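RsbT co-antagonist protein RsbRA (Bacillus subtilis, PDB 2BNL) acts in the stressosome as a positive regulator of sigma-B under salt and heat stress, stimulating the RsbT kinase toward RsbS, this chain being its N-terminal globin-like domain. Local coordinates at residues E31-Q36 and G78-F83; Q9-N14 and D51-S56; N4-Q9 and T97-K102. All blocks are in the same frame, centred on the assembly; numbering follows the deposited sequence.

Interaction 1: residues E31-Q36 and G78-F83; sequences EQESYQ and GLSMKF
Glu33 reaches from the loop 31-36 across to Phe83 and, through water, to Ser80, while the hydroxyl of Tyr35 comes up to Gly78. The CB of Glu33 already heads for the segment 78-83. From there CG settles against the ring of Phe83, 3.6 Å from its CD1, so the aliphatic part of the acid supplies the apolar contact. A bend at the next torsion (chi2 -57°) keeps the carboxylate beside the ring instead of letting it run past, and CD comes in obliquely, with carboxylate and ring planes 67° apart. At the tip the two oxygens divide their tasks. OE2 sits in the ring plane at its edge, 3.7 Å from Phe83 CD1. OE1 accepts from two waters, the nearer being water 1 at 2.9 Å. Water 1 also donates to Gly78 O and accepts from Ser80 N, whereas water 2 lies 2.6 Å from Ser80 OG, so the acid is tied by solvent to the start of helix 81-100.

Ser80 suits the N-cap place there: its short hydroxyl turns back and accepts from Phe83 N (Phe83 N to Ser80 OG 3.0 Å, nearly straight at 164°). Gly78 closes the previous helix in a Schellman motif. At its positive phi a CB would jam against the preceding carbonyl O, and it would also collide with Tyr35 OH, which comes within 3.4 Å of Gly78 CA. That hydroxyl hydrogen-bonds Ile77 O and ties the loop to the chain just after helix 64-76.

Around this exposed contact the fold is all helical. Phe83 turns inward onto Leu26 and Leu29 of helix 15-30, Met81 packs on Phe128 and Tyr131 of helix 109-135, and Lys82 makes a salt bridge with Glu126 of the second subunit.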
ATOM      1  N   GLU A  31      15.061   2.369 -13.804  1.00 33.54           N
ATOM      2  CA  GLU A  31      16.041   3.383 -14.188  1.00 35.17           C
ATOM      3  C   GLU A  31      16.566   4.197 -13.051  1.00 36.93           C
ATOM      4  O   GLU A  31      17.654   4.726 -13.148  1.00 38.13           O
ATOM      5  CB  GLU A  31      15.466   4.263 -15.268  1.00 35.02           C
ATOM      6  CG  GLU A  31      15.344   3.565 -16.581  1.00 38.70           C
ATOM      7  CD  GLU A  31      16.745   3.198 -17.250  1.00 47.95           C
ATOM      8  OE1 GLU A  31      17.886   3.686 -16.859  1.00 51.22           O
ATOM      9  OE2 GLU A  31      16.682   2.432 -18.225  1.00 49.90           O
ATOM     10  N   GLN A  32      15.860   4.238 -11.945  1.00 39.27           N
ATOM     11  CA  GLN A  32      16.340   4.862 -10.743  1.00 42.90           C
ATOM     12  C   GLN A  32      17.028   3.864  -9.808  1.00 45.07           C
ATOM     13  O   GLN A  32      17.416   4.253  -8.718  1.00 46.82           O
ATOM     14  CB  GLN A  32      15.151   5.481  -9.941  1.00 44.41           C
ATOM     15  CG  GLN A  32      14.340   6.565 -10.669  1.00 46.96           C
ATOM     16  CD  GLN A  32      15.266   7.652 -11.327  1.00 51.37           C
ATOM     17  OE1 GLN A  32      15.168   7.908 -12.531  1.00 55.08           O
ATOM     18  NE2 GLN A  32      16.158   8.270 -10.535  1.00 53.34           N
ATOM     19  N   GLU A  33      17.118   2.583 -10.150  1.00 46.04           N
ATOM     20  CA  GLU A  33      17.769   1.624  -9.271  1.00 47.11           C
ATOM     21  C   GLU A  33      19.232   1.466  -9.805  1.00 47.30           C
ATOM     22  O   GLU A  33      19.601   2.043 -10.841  1.00 45.92           O
ATOM     23  CB  GLU A  33      17.054   0.279  -9.237  1.00 47.54           C
ATOM     24  CG  GLU A  33      15.551   0.204  -8.732  1.00 50.36           C
ATOM     25  CD  GLU A  33      15.230   0.747  -7.297  1.00 55.14           C
ATOM     26  OE1 GLU A  33      15.531   0.040  -6.267  1.00 56.37           O
ATOM     27  OE2 GLU A  33      14.562   1.825  -7.234  1.00 48.08           O
ATOM     28  N   SER A  34      20.039   0.662  -9.111  1.00 48.21           N
ATOM     29  CA  SER A  34      21.498   0.541  -9.450  1.00 49.88           C
ATOM     30  C   SER A  34      21.727  -0.413 -10.648  1.00 47.58           C
ATOM     31  O   SER A  34      22.762  -0.389 -11.299  1.00 47.82           O
ATOM     32  CB  SER A  34      22.304   0.063  -8.216  1.00 51.00           C
ATOM     33  OG  SER A  34      21.483  -0.819  -7.452  1.00 56.17           O
ATOM     34  N   TYR A  35      20.719  -1.216 -10.966  1.00 44.75           N
ATOM     35  CA  TYR A  35      20.824  -2.010 -12.161  1.00 41.92           C
ATOM     36  C   TYR A  35      19.384  -2.173 -12.705  1.00 38.53           C
ATOM     37  O   TYR A  35      18.386  -2.044 -11.939  1.00 35.13           O
ATOM     38  CB  TYR A  35      21.517  -3.351 -11.883  1.00 41.78           C
ATOM     39  CG  TYR A  35      20.837  -4.276 -10.873  1.00 43.06           C
ATOM     40  CD1 TYR A  35      19.770  -5.020 -11.221  1.00 40.44           C
ATOM     41  CD2 TYR A  35      21.271  -4.361  -9.553  1.00 47.12           C
ATOM     42  CE1 TYR A  35      19.144  -5.866 -10.334  1.00 46.30           C
ATOM     43  CE2 TYR A  35      20.615  -5.255  -8.620  1.00 49.27           C
ATOM     44  CZ  TYR A  35      19.560  -5.960  -9.009  1.00 47.95           C
ATOM     45  OH  TYR A  35      18.913  -6.856  -8.141  1.00 52.86           O
ATOM     46  N   GLN A  36      19.328  -2.424 -14.014  1.00 35.13           N
ATOM     47  CA  GLN A  36      18.080  -2.782 -14.668  1.00 35.06           C
ATOM     48  C   GLN A  36      18.133  -4.243 -15.103  1.00 33.86           C
ATOM     49  O   GLN A  36      19.154  -4.749 -15.612  1.00 35.05           O
ATOM     50  CB  GLN A  36      17.760  -1.834 -15.823  1.00 34.29           C
ATOM     51  CG  GLN A  36      17.589  -0.325 -15.386  1.00 33.01           C
ATOM     52  CD  GLN A  36      18.929   0.311 -15.001  1.00 34.44           C
ATOM     53  OE1 GLN A  36      19.881   0.179 -15.751  1.00 33.33           O
ATOM     54  NE2 GLN A  36      19.008   0.950 -13.828  1.00 30.39           N
ATOM     55  N   GLY A  78      16.095  -9.351  -6.466  1.00 32.94           N
ATOM     56  CA  GLY A  78      16.696  -8.107  -5.941  1.00 35.21           C
ATOM     57  C   GLY A  78      15.782  -6.868  -5.968  1.00 34.72           C
ATOM     58  O   GLY A  78      16.247  -5.746  -5.782  1.00 35.22           O
ATOM     59  N   LEU A  79      14.488  -7.036  -6.207  1.00 33.07           N
ATOM     60  CA  LEU A  79      13.532  -5.886  -6.036  1.00 32.43           C
ATOM     61  C   LEU A  79      13.350  -5.679  -4.528  1.00 32.88           C
ATOM     62  O   LEU A  79      13.095  -6.605  -3.809  1.00 32.92           O
ATOM     63  CB  LEU A  79      12.204  -6.107  -6.702  1.00 32.08           C
ATOM     64  CG  LEU A  79      12.262  -6.522  -8.176  1.00 35.92           C
ATOM     65  CD1 LEU A  79      10.753  -6.587  -8.564  1.00 35.35           C
ATOM     66  CD2 LEU A  79      13.098  -5.526  -9.006  1.00 39.11           C
ATOM     67  N   SER A  80      13.567  -4.468  -4.043  1.00 32.85           N
ATOM     68  CA  SER A  80      13.225  -4.138  -2.640  1.00 31.73           C
ATOM     69  C   SER A  80      11.761  -4.016  -2.441  1.00 28.98           C
ATOM     70  O   SER A  80      10.983  -3.915  -3.390  1.00 28.75           O
ATOM     71  CB  SER A  80      13.856  -2.797  -2.259  1.00 33.63           C
ATOM     72  OG  SER A  80      13.383  -1.733  -3.041  1.00 31.91           O
HETATM   73  N   MSE A  81      11.367  -3.990  -1.162  1.00 30.81           N
HETATM   74  CA  MSE A  81       9.970  -3.869  -0.766  1.00 30.21           C
HETATM   75  C   MSE A  81       9.567  -2.494  -1.208  1.00 28.99           C
HETATM   76  O   MSE A  81       8.462  -2.294  -1.648  1.00 33.06           O
HETATM   77  CB  MSE A  81       9.774  -4.039   0.749  1.00 30.02           C
HETATM   78  CG  MSE A  81       8.517  -3.600   1.213  1.00 30.60           C
HETATM   79 SE   MSE A  81       7.046  -4.812   0.805  1.00 48.12          SE
HETATM   80  CE  MSE A  81       6.422  -3.766   0.293  1.00 37.55           C
ATOM     81  N   LYS A  82      10.434  -1.540  -0.997  1.00 29.82           N
ATOM     82  CA  LYS A  82      10.206  -0.129  -1.404  1.00 29.77           C
ATOM     83  C   LYS A  82       9.827  -0.081  -2.896  1.00 28.48           C
ATOM     84  O   LYS A  82       8.878   0.583  -3.295  1.00 29.91           O
ATOM     85  CB  LYS A  82      11.489   0.739  -1.118  1.00 29.98           C
ATOM     86  CG  LYS A  82      11.283   2.157  -1.487  1.00 35.03           C
ATOM     87  CD  LYS A  82      10.427   2.890  -0.395  1.00 42.16           C
ATOM     88  CE  LYS A  82      10.200   4.464  -0.619  1.00 45.60           C
ATOM     89  NZ  LYS A  82       9.550   5.409   0.491  1.00 41.09           N
ATOM     90  N   PHE A  83      10.666  -0.699  -3.759  1.00 29.74           N
ATOM     91  CA  PHE A  83      10.452  -0.756  -5.209  1.00 29.04           C
ATOM     92  C   PHE A  83       9.128  -1.451  -5.539  1.00 30.59           C
ATOM     93  O   PHE A  83       8.292  -0.963  -6.328  1.00 30.68           O
ATOM     94  CB  PHE A  83      11.596  -1.594  -5.881  1.00 32.08           C
ATOM     95  CG  PHE A  83      11.468  -1.673  -7.371  1.00 31.90           C
ATOM     96  CD1 PHE A  83      12.087  -0.733  -8.171  1.00 34.23           C
ATOM     97  CD2 PHE A  83      10.672  -2.577  -7.952  1.00 34.08           C
ATOM     98  CE1 PHE A  83      11.904  -0.780  -9.625  1.00 36.60           C
ATOM     99  CE2 PHE A  83      10.544  -2.693  -9.365  1.00 36.02           C
ATOM    100  CZ  PHE A  83      11.141  -1.737 -10.199  1.00 32.01           C
TER
HETATM  101  O   HOH W   1      15.103  -2.780  -5.922  1.00 35.26           O
HETATM  102  O   HOH W   2      14.838   0.391  -3.134  1.00 51.17           O

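Interaction 2: residues Q9-N14 and D51-S56; sequences QFIAEN and DILLLS
Ile11 and Ala12 meet Leu53 and Leu54 through aliphatic groups alone, and the flat groups stand beside this seam, on helix 5-13. One face of the Phe10 ring receives Asn14 ND2, 3.2 Å above the plane and over its centre. The same amide nitrogen donates to Phe10 O at 2.8 Å, with the acceptor in the amide plane of Asn14, and this bond keeps the amide over the ring at the helix end. The ring itself packs on Leu95, Lys98 and Met99 of helix 81-100.

Across the seam Ile11 uses both branches. With CG2 anti to the backbone N and CG1 beside it (chi1 -60°), the branches diverge: CD1 reaches Leu53 CD1 at 4.0 Å, the two side chains crossing at about a right angle. Ile11 and Leu54 run past each other in opposite directions, with Ile11 CG2 4.1 Å from Leu54 CD2. That same Leu54 methyl lies 4.0 Å from Ala12 CA. Alanine suits this place because its single methyl permits the backbones to approach, CA of Ala12 being 7.1 Å from CA of Leu54.

Leu53 also packs on Phe120 and Ile11 on Phe119, both of helix 109-135, so the inner side of the seam runs into the core. Helix 5-13 thus packs on the end of helix 39-54, with helix 109-135 behind, within the all-helical nonheme globin domain.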
ATOM      1  N   GLN A   9     -13.797  -6.558 -15.017  1.00 32.12           N
ATOM      2  CA  GLN A   9     -14.125  -6.539 -16.429  1.00 33.48           C
ATOM      3  C   GLN A   9     -13.241  -5.657 -17.296  1.00 31.07           C
ATOM      4  O   GLN A   9     -12.868  -6.025 -18.370  1.00 29.87           O
ATOM      5  CB  GLN A   9     -15.574  -6.192 -16.599  1.00 35.48           C
ATOM      6  CG  GLN A   9     -15.878  -5.531 -17.912  1.00 45.24           C
ATOM      7  CD  GLN A   9     -17.360  -5.113 -18.106  1.00 52.34           C
ATOM      8  OE1 GLN A   9     -18.009  -4.390 -17.276  1.00 60.81           O
ATOM      9  NE2 GLN A   9     -17.872  -5.560 -19.194  1.00 48.77           N
ATOM     10  N   PHE A  10     -12.836  -4.508 -16.770  1.00 32.19           N
ATOM     11  CA  PHE A  10     -11.975  -3.668 -17.500  1.00 31.58           C
ATOM     12  C   PHE A  10     -10.614  -4.301 -17.639  1.00 30.26           C
ATOM     13  O   PHE A  10     -10.030  -4.291 -18.701  1.00 32.34           O
ATOM     14  CB  PHE A  10     -11.908  -2.255 -16.852  1.00 32.74           C
ATOM     15  CG  PHE A  10     -11.116  -1.301 -17.653  1.00 32.06           C
ATOM     16  CD1 PHE A  10     -11.741  -0.451 -18.560  1.00 36.33           C
ATOM     17  CD2 PHE A  10      -9.740  -1.279 -17.563  1.00 35.87           C
ATOM     18  CE1 PHE A  10     -10.956   0.429 -19.323  1.00 40.07           C
ATOM     19  CE2 PHE A  10      -8.965  -0.417 -18.341  1.00 38.82           C
ATOM     20  CZ  PHE A  10      -9.562   0.436 -19.208  1.00 35.21           C
ATOM     21  N   ILE A  11     -10.098  -4.910 -16.591  1.00 32.61           N
ATOM     22  CA  ILE A  11      -8.830  -5.627 -16.691  1.00 31.00           C
ATOM     23  C   ILE A  11      -8.940  -6.742 -17.677  1.00 30.29           C
ATOM     24  O   ILE A  11      -8.047  -6.836 -18.540  1.00 28.99           O
ATOM     25  CB  ILE A  11      -8.317  -6.144 -15.331  1.00 30.62           C
ATOM     26  CG1 ILE A  11      -8.112  -4.941 -14.384  1.00 33.67           C
ATOM     27  CG2 ILE A  11      -7.048  -7.091 -15.473  1.00 30.63           C
ATOM     28  CD1 ILE A  11      -8.104  -5.426 -12.884  1.00 32.15           C
ATOM     29  N   ALA A  12     -10.006  -7.591 -17.594  1.00 28.16           N
ATOM     30  CA  ALA A  12     -10.185  -8.704 -18.513  1.00 28.51           C
ATOM     31  C   ALA A  12     -10.199  -8.245 -19.990  1.00 30.19           C
ATOM     32  O   ALA A  12      -9.627  -8.940 -20.813  1.00 30.14           O
ATOM     33  CB  ALA A  12     -11.421  -9.492 -18.211  1.00 29.76           C
ATOM     34  N   GLU A  13     -10.810  -7.080 -20.292  1.00 30.86           N
ATOM     35  CA  GLU A  13     -10.967  -6.582 -21.639  1.00 32.28           C
ATOM     36  C   GLU A  13      -9.775  -5.802 -22.173  1.00 32.97           C
ATOM     37  O   GLU A  13      -9.753  -5.534 -23.317  1.00 30.45           O
ATOM     38  CB  GLU A  13     -12.220  -5.698 -21.751  1.00 34.96           C
ATOM     39  CG  GLU A  13     -13.409  -6.537 -21.602  1.00 38.83           C
ATOM     40  CD  GLU A  13     -14.674  -5.784 -21.281  1.00 48.69           C
ATOM     41  OE1 GLU A  13     -14.623  -4.523 -21.114  1.00 49.75           O
ATOM     42  OE2 GLU A  13     -15.720  -6.508 -21.122  1.00 48.18           O
ATOM     43  N   ASN A  14      -8.780  -5.543 -21.338  1.00 32.17           N
ATOM     44  CA  ASN A  14      -7.660  -4.639 -21.688  1.00 33.57           C
ATOM     45  C   ASN A  14      -6.342  -5.230 -21.286  1.00 33.37           C
ATOM     46  O   ASN A  14      -5.454  -4.514 -20.850  1.00 31.13           O
ATOM     47  CB  ASN A  14      -7.908  -3.298 -21.007  1.00 33.46           C
ATOM     48  CG  ASN A  14      -9.171  -2.573 -21.606  1.00 32.55           C
ATOM     49  OD1 ASN A  14      -9.095  -2.021 -22.708  1.00 39.96           O
ATOM     50  ND2 ASN A  14     -10.313  -2.581 -20.870  1.00 30.75           N
ATOM     51  N   ASP A  51      -2.345 -12.125 -13.924  1.00 30.84           N
ATOM     52  CA  ASP A  51      -2.880 -13.472 -13.715  1.00 33.62           C
ATOM     53  C   ASP A  51      -3.424 -13.602 -12.275  1.00 32.64           C
ATOM     54  O   ASP A  51      -4.462 -14.180 -12.102  1.00 32.65           O
ATOM     55  CB  ASP A  51      -1.828 -14.545 -13.894  1.00 31.94           C
ATOM     56  CG  ASP A  51      -1.535 -14.871 -15.354  1.00 37.13           C
ATOM     57  OD1 ASP A  51      -2.124 -14.271 -16.260  1.00 36.90           O
ATOM     58  OD2 ASP A  51      -0.693 -15.759 -15.536  1.00 40.60           O
ATOM     59  N   ILE A  52      -2.735 -13.010 -11.312  1.00 31.81           N
ATOM     60  CA  ILE A  52      -3.257 -12.826  -9.926  1.00 30.26           C
ATOM     61  C   ILE A  52      -4.572 -12.065  -9.855  1.00 29.60           C
ATOM     62  O   ILE A  52      -5.538 -12.535  -9.228  1.00 28.61           O
ATOM     63  CB  ILE A  52      -2.221 -12.236  -8.961  1.00 30.63           C
ATOM     64  CG1 ILE A  52      -1.064 -13.232  -8.733  1.00 31.14           C
ATOM     65  CG2 ILE A  52      -2.871 -11.759  -7.679  1.00 27.66           C
ATOM     66  CD1 ILE A  52       0.287 -12.585  -8.378  1.00 30.31           C
ATOM     67  N   LEU A  53      -4.642 -10.971 -10.577  1.00 29.44           N
ATOM     68  CA  LEU A  53      -5.814 -10.153 -10.577  1.00 29.09           C
ATOM     69  C   LEU A  53      -6.977 -10.940 -11.122  1.00 29.24           C
ATOM     70  O   LEU A  53      -8.070 -10.889 -10.549  1.00 29.45           O
ATOM     71  CB  LEU A  53      -5.570  -8.862 -11.378  1.00 30.53           C
ATOM     72  CG  LEU A  53      -4.469  -7.939 -10.945  1.00 28.01           C
ATOM     73  CD1 LEU A  53      -4.420  -6.731 -11.918  1.00 30.71           C
ATOM     74  CD2 LEU A  53      -4.472  -7.507  -9.564  1.00 28.54           C
ATOM     75  N   LEU A  54      -6.754 -11.673 -12.217  1.00 30.23           N
ATOM     76  CA  LEU A  54      -7.842 -12.395 -12.916  1.00 30.26           C
ATOM     77  C   LEU A  54      -8.441 -13.572 -12.050  1.00 28.87           C
ATOM     78  O   LEU A  54      -9.524 -14.013 -12.310  1.00 29.77           O
ATOM     79  CB  LEU A  54      -7.339 -12.833 -14.309  1.00 30.09           C
ATOM     80  CG  LEU A  54      -7.222 -11.630 -15.269  1.00 32.56           C
ATOM     81  CD1 LEU A  54      -6.650 -12.125 -16.570  1.00 33.90           C
ATOM     82  CD2 LEU A  54      -8.587 -10.856 -15.527  1.00 31.28           C
ATOM     83  N   LEU A  55      -7.683 -14.051 -11.061  1.00 29.05           N
ATOM     84  CA  LEU A  55      -8.103 -15.048 -10.076  1.00 29.53           C
ATOM     85  C   LEU A  55      -8.760 -14.439  -8.869  1.00 28.19           C
ATOM     86  O   LEU A  55      -9.261 -15.149  -8.072  1.00 26.58           O
ATOM     87  CB  LEU A  55      -6.868 -15.839  -9.607  1.00 30.76           C
ATOM     88  CG  LEU A  55      -6.206 -16.733 -10.644  1.00 34.75           C
ATOM     89  CD1 LEU A  55      -4.806 -17.184 -10.118  1.00 32.22           C
ATOM     90  CD2 LEU A  55      -7.111 -17.947 -10.940  1.00 35.57           C
ATOM     91  N   SER A  56      -8.719 -13.125  -8.735  1.00 29.32           N
ATOM     92  CA  SER A  56      -9.066 -12.382  -7.466  1.00 29.29           C
ATOM     93  C   SER A  56     -10.378 -11.612  -7.414  1.00 29.86           C
ATOM     94  O   SER A  56     -10.516 -10.588  -6.686  1.00 29.58           O
ATOM     95  CB  SER A  56      -7.884 -11.492  -7.081  1.00 27.92           C
ATOM     96  OG  SER A  56      -6.728 -12.255  -6.883  1.00 28.97           O
TER

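Interaction 3: residues N4-Q9 and T97-K102; sequences NQTVYQ and TKMNDK
Met99, present as selenomethionine, spans the gap between helix 81-100 and helix 5-13 and brings its tip to Thr6 and Val7. Its long unbranched chain suits the job, since the nearest CA atoms, those of Val7 and Met99, are 8.7 Å apart. The chain leaves its helix heading for the other segment and bends only at the last torsion (chi3 71°), which turns the terminal methyl toward Thr6.

The inner side is the enclosed one. There Met99 SE lies 4.4 Å from Val7 CG2, and both side chains are buried: Val7 also touches Gln115 and Phe119, and Met99 touches Leu112, all on helix 109-135. A compact branched valine suits a buried position between Met99 and Phe119.

The outer side is the one turned to solvent, although its contact is slightly shorter. Met99 CE touches the methyl of exposed Thr6, at 4.1 Å from its CG2, and stands equally far from Thr6 O. Threonine fits a boundary position because its methyl can serve the contact and its hydroxyl is carried on a separate branch. The chain is not modelled at 103-107, just beyond the segment 97-102.

One flexible side chain thus bridges the short N-terminal helix to the end of a long one, with helix 109-135 beneath both, as part of the helical core of this nonheme globin domain.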
ATOM      1  N   ASN A   4     -16.580  -6.437  -7.444  1.00 39.22           N
ATOM      2  CA  ASN A   4     -15.413  -5.963  -8.151  1.00 34.19           C
ATOM      3  C   ASN A   4     -15.642  -6.105  -9.637  1.00 32.35           C
ATOM      4  O   ASN A   4     -14.696  -6.096 -10.391  1.00 31.46           O
ATOM      5  CB  ASN A   4     -14.250  -6.871  -7.729  1.00 33.39           C
ATOM      6  CG  ASN A   4     -13.744  -6.566  -6.328  1.00 34.57           C
ATOM      7  OD1 ASN A   4     -13.756  -5.376  -5.905  1.00 31.07           O
ATOM      8  ND2 ASN A   4     -13.341  -7.641  -5.560  1.00 26.72           N
ATOM      9  N   GLN A   5     -16.900  -6.309 -10.054  1.00 29.31           N
ATOM     10  CA  GLN A   5     -17.223  -6.608 -11.470  1.00 31.35           C
ATOM     11  C   GLN A   5     -16.705  -5.555 -12.446  1.00 29.64           C
ATOM     12  O   GLN A   5     -16.118  -5.878 -13.498  1.00 29.24           O
ATOM     13  CB  GLN A   5     -18.693  -6.819 -11.650  1.00 29.63           C
ATOM     14  CG  GLN A   5     -19.030  -7.071 -13.107  1.00 35.52           C
ATOM     15  CD  GLN A   5     -20.471  -7.345 -13.322  1.00 42.12           C
ATOM     16  OE1 GLN A   5     -21.246  -7.567 -12.337  1.00 39.35           O
ATOM     17  NE2 GLN A   5     -20.870  -7.335 -14.606  1.00 41.15           N
ATOM     18  N   THR A   6     -16.922  -4.292 -12.106  1.00 30.56           N
ATOM     19  CA  THR A   6     -16.542  -3.211 -13.020  1.00 31.85           C
ATOM     20  C   THR A   6     -15.008  -3.174 -13.306  1.00 29.96           C
ATOM     21  O   THR A   6     -14.595  -3.139 -14.432  1.00 31.56           O
ATOM     22  CB  THR A   6     -17.061  -1.794 -12.477  1.00 32.17           C
ATOM     23  OG1 THR A   6     -18.480  -1.838 -12.434  1.00 33.85           O
ATOM     24  CG2 THR A   6     -16.691  -0.681 -13.494  1.00 34.40           C
ATOM     25  N   VAL A   7     -14.185  -3.207 -12.263  1.00 31.23           N
ATOM     26  CA  VAL A   7     -12.770  -3.170 -12.417  1.00 30.96           C
ATOM     27  C   VAL A   7     -12.303  -4.459 -13.051  1.00 30.88           C
ATOM     28  O   VAL A   7     -11.501  -4.472 -13.964  1.00 29.78           O
ATOM     29  CB  VAL A   7     -12.080  -2.873 -11.048  1.00 31.35           C
ATOM     30  CG1 VAL A   7     -10.587  -3.109 -11.068  1.00 30.99           C
ATOM     31  CG2 VAL A   7     -12.442  -1.393 -10.586  1.00 31.39           C
ATOM     32  N   TYR A   8     -12.789  -5.585 -12.529  1.00 31.58           N
ATOM     33  CA  TYR A   8     -12.359  -6.894 -13.092  1.00 32.09           C
ATOM     34  C   TYR A   8     -12.589  -6.938 -14.584  1.00 32.07           C
ATOM     35  O   TYR A   8     -11.695  -7.326 -15.357  1.00 29.87           O
ATOM     36  CB  TYR A   8     -13.085  -8.082 -12.343  1.00 33.23           C
ATOM     37  CG  TYR A   8     -12.649  -9.460 -12.800  1.00 29.25           C
ATOM     38  CD1 TYR A   8     -11.672 -10.173 -12.066  1.00 28.25           C
ATOM     39  CD2 TYR A   8     -13.066  -9.974 -14.032  1.00 29.36           C
ATOM     40  CE1 TYR A   8     -11.245 -11.388 -12.472  1.00 26.27           C
ATOM     41  CE2 TYR A   8     -12.603 -11.208 -14.494  1.00 30.13           C
ATOM     42  CZ  TYR A   8     -11.702 -11.911 -13.697  1.00 26.99           C
ATOM     43  OH  TYR A   8     -11.194 -13.095 -14.103  1.00 29.33           O
ATOM     44  N   GLN A   9     -13.797  -6.558 -15.017  1.00 32.12           N
ATOM     45  CA  GLN A   9     -14.125  -6.539 -16.429  1.00 33.48           C
ATOM     46  C   GLN A   9     -13.241  -5.657 -17.296  1.00 31.07           C
ATOM     47  O   GLN A   9     -12.868  -6.025 -18.370  1.00 29.87           O
ATOM     48  CB  GLN A   9     -15.574  -6.192 -16.599  1.00 35.48           C
ATOM     49  CG  GLN A   9     -15.878  -5.531 -17.912  1.00 45.24           C
ATOM     50  CD  GLN A   9     -17.360  -5.113 -18.106  1.00 52.34           C
ATOM     51  OE1 GLN A   9     -18.009  -4.390 -17.276  1.00 60.81           O
ATOM     52  NE2 GLN A   9     -17.872  -5.560 -19.194  1.00 48.77           N
ATOM     53  N   THR A  97      -6.084   6.244 -14.512  1.00 32.48           N
ATOM     54  CA  THR A  97      -6.010   7.241 -15.638  1.00 35.35           C
ATOM     55  C   THR A  97      -6.701   6.636 -16.895  1.00 37.15           C
ATOM     56  O   THR A  97      -7.534   7.298 -17.502  1.00 36.05           O
ATOM     57  CB  THR A  97      -4.563   7.565 -15.897  1.00 35.20           C
ATOM     58  OG1 THR A  97      -3.970   8.087 -14.707  1.00 34.94           O
ATOM     59  CG2 THR A  97      -4.364   8.622 -17.020  1.00 40.75           C
ATOM     60  N   LYS A  98      -6.400   5.354 -17.225  1.00 38.92           N
ATOM     61  CA  LYS A  98      -7.043   4.654 -18.334  1.00 40.31           C
ATOM     62  C   LYS A  98      -8.536   4.605 -18.182  1.00 39.74           C
ATOM     63  O   LYS A  98      -9.281   5.006 -19.095  1.00 39.36           O
ATOM     64  CB  LYS A  98      -6.552   3.198 -18.559  1.00 41.88           C
ATOM     65  CG  LYS A  98      -5.107   3.014 -18.949  1.00 47.40           C
ATOM     66  CD  LYS A  98      -4.640   4.144 -19.911  1.00 55.70           C
ATOM     67  CE  LYS A  98      -3.260   3.928 -20.617  1.00 55.35           C
ATOM     68  NZ  LYS A  98      -2.958   5.217 -21.252  1.00 56.81           N
HETATM   69  N   MSE A  99      -8.987   4.094 -17.053  1.00 37.78           N
HETATM   70  CA  MSE A  99     -10.419   3.938 -16.818  1.00 38.51           C
HETATM   71  C   MSE A  99     -11.173   5.250 -16.708  1.00 39.83           C
HETATM   72  O   MSE A  99     -12.318   5.374 -17.155  1.00 38.95           O
HETATM   73  CB  MSE A  99     -10.647   3.135 -15.533  1.00 37.77           C
HETATM   74  CG  MSE A  99     -10.259   1.710 -15.720  1.00 39.93           C
HETATM   75 SE   MSE A  99     -10.843   0.587 -14.184  1.00 45.58          SE
HETATM   76  CE  MSE A  99     -12.904   0.610 -14.576  1.00 38.19           C
ATOM     77  N   ASN A 100     -10.531   6.240 -16.088  1.00 41.00           N
ATOM     78  CA  ASN A 100     -11.166   7.503 -15.784  1.00 42.56           C
ATOM     79  C   ASN A 100     -11.451   8.267 -17.039  1.00 46.24           C
ATOM     80  O   ASN A 100     -12.454   8.989 -17.107  1.00 45.90           O
ATOM     81  CB  ASN A 100     -10.302   8.409 -14.928  1.00 40.40           C
ATOM     82  CG  ASN A 100     -11.073   9.616 -14.430  1.00 41.57           C
ATOM     83  OD1 ASN A 100     -12.214   9.499 -13.927  1.00 41.25           O
ATOM     84  ND2 ASN A 100     -10.424  10.756 -14.453  1.00 33.27           N
ATOM     85  N   ASP A 101     -10.556   8.117 -18.006  1.00 49.96           N
ATOM     86  CA  ASP A 101     -10.748   8.710 -19.300  1.00 54.34           C
ATOM     87  C   ASP A 101     -11.826   8.045 -20.107  1.00 56.17           C
ATOM     88  O   ASP A 101     -12.314   8.589 -21.061  1.00 57.46           O
ATOM     89  CB  ASP A 101      -9.395   8.936 -19.988  1.00 55.13           C
ATOM     90  CG  ASP A 101      -8.655  10.106 -19.318  1.00 58.44           C
ATOM     91  OD1 ASP A 101      -9.202  11.257 -19.413  1.00 65.53           O
ATOM     92  OD2 ASP A 101      -7.631   9.891 -18.610  1.00 61.73           O
ATOM     93  N   LYS A 102     -12.303   6.909 -19.647  1.00 59.68           N
ATOM     94  CA  LYS A 102     -13.575   6.412 -20.133  1.00 61.10           C
ATOM     95  C   LYS A 102     -14.572   6.723 -19.013  1.00 61.45           C
ATOM     96  O   LYS A 102     -15.690   6.240 -19.015  1.00 62.97           O
ATOM     97  CB  LYS A 102     -13.435   4.927 -20.485  1.00 62.24           C
ATOM     98  CG  LYS A 102     -12.379   4.668 -21.595  1.00 64.28           C
ATOM     99  CD  LYS A 102     -11.730   3.303 -21.499  1.00 67.37           C
ATOM    100  CE  LYS A 102     -12.757   2.158 -21.742  1.00 70.64           C
ATOM    101  NZ  LYS A 102     -12.114   0.906 -22.326  1.00 72.32           N
TER

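In the fold
The three contacts lie in one all-helical domain. Interactions 2 and 3 are neighbours, their centres 11 Å apart on the same side of the chain's centre; they share Gln9 and helix 5-13 and touch directly, as in the probable hydrogen bond between Tyr8 OH and Leu54 O (2.6 Å). Together they join the N-terminal helix to the body of the globin domain. Interaction 1 lies on the opposite side, its centre 26 Å from that of interaction 2 and 29 Å from that of interaction 3. Along the chain interaction 3 encloses both others, while the segments of interactions 1 and 2 alternate. Helix 81-100 connects the two sides, starting at interaction 1, beside the second subunit, and ending at interaction 3.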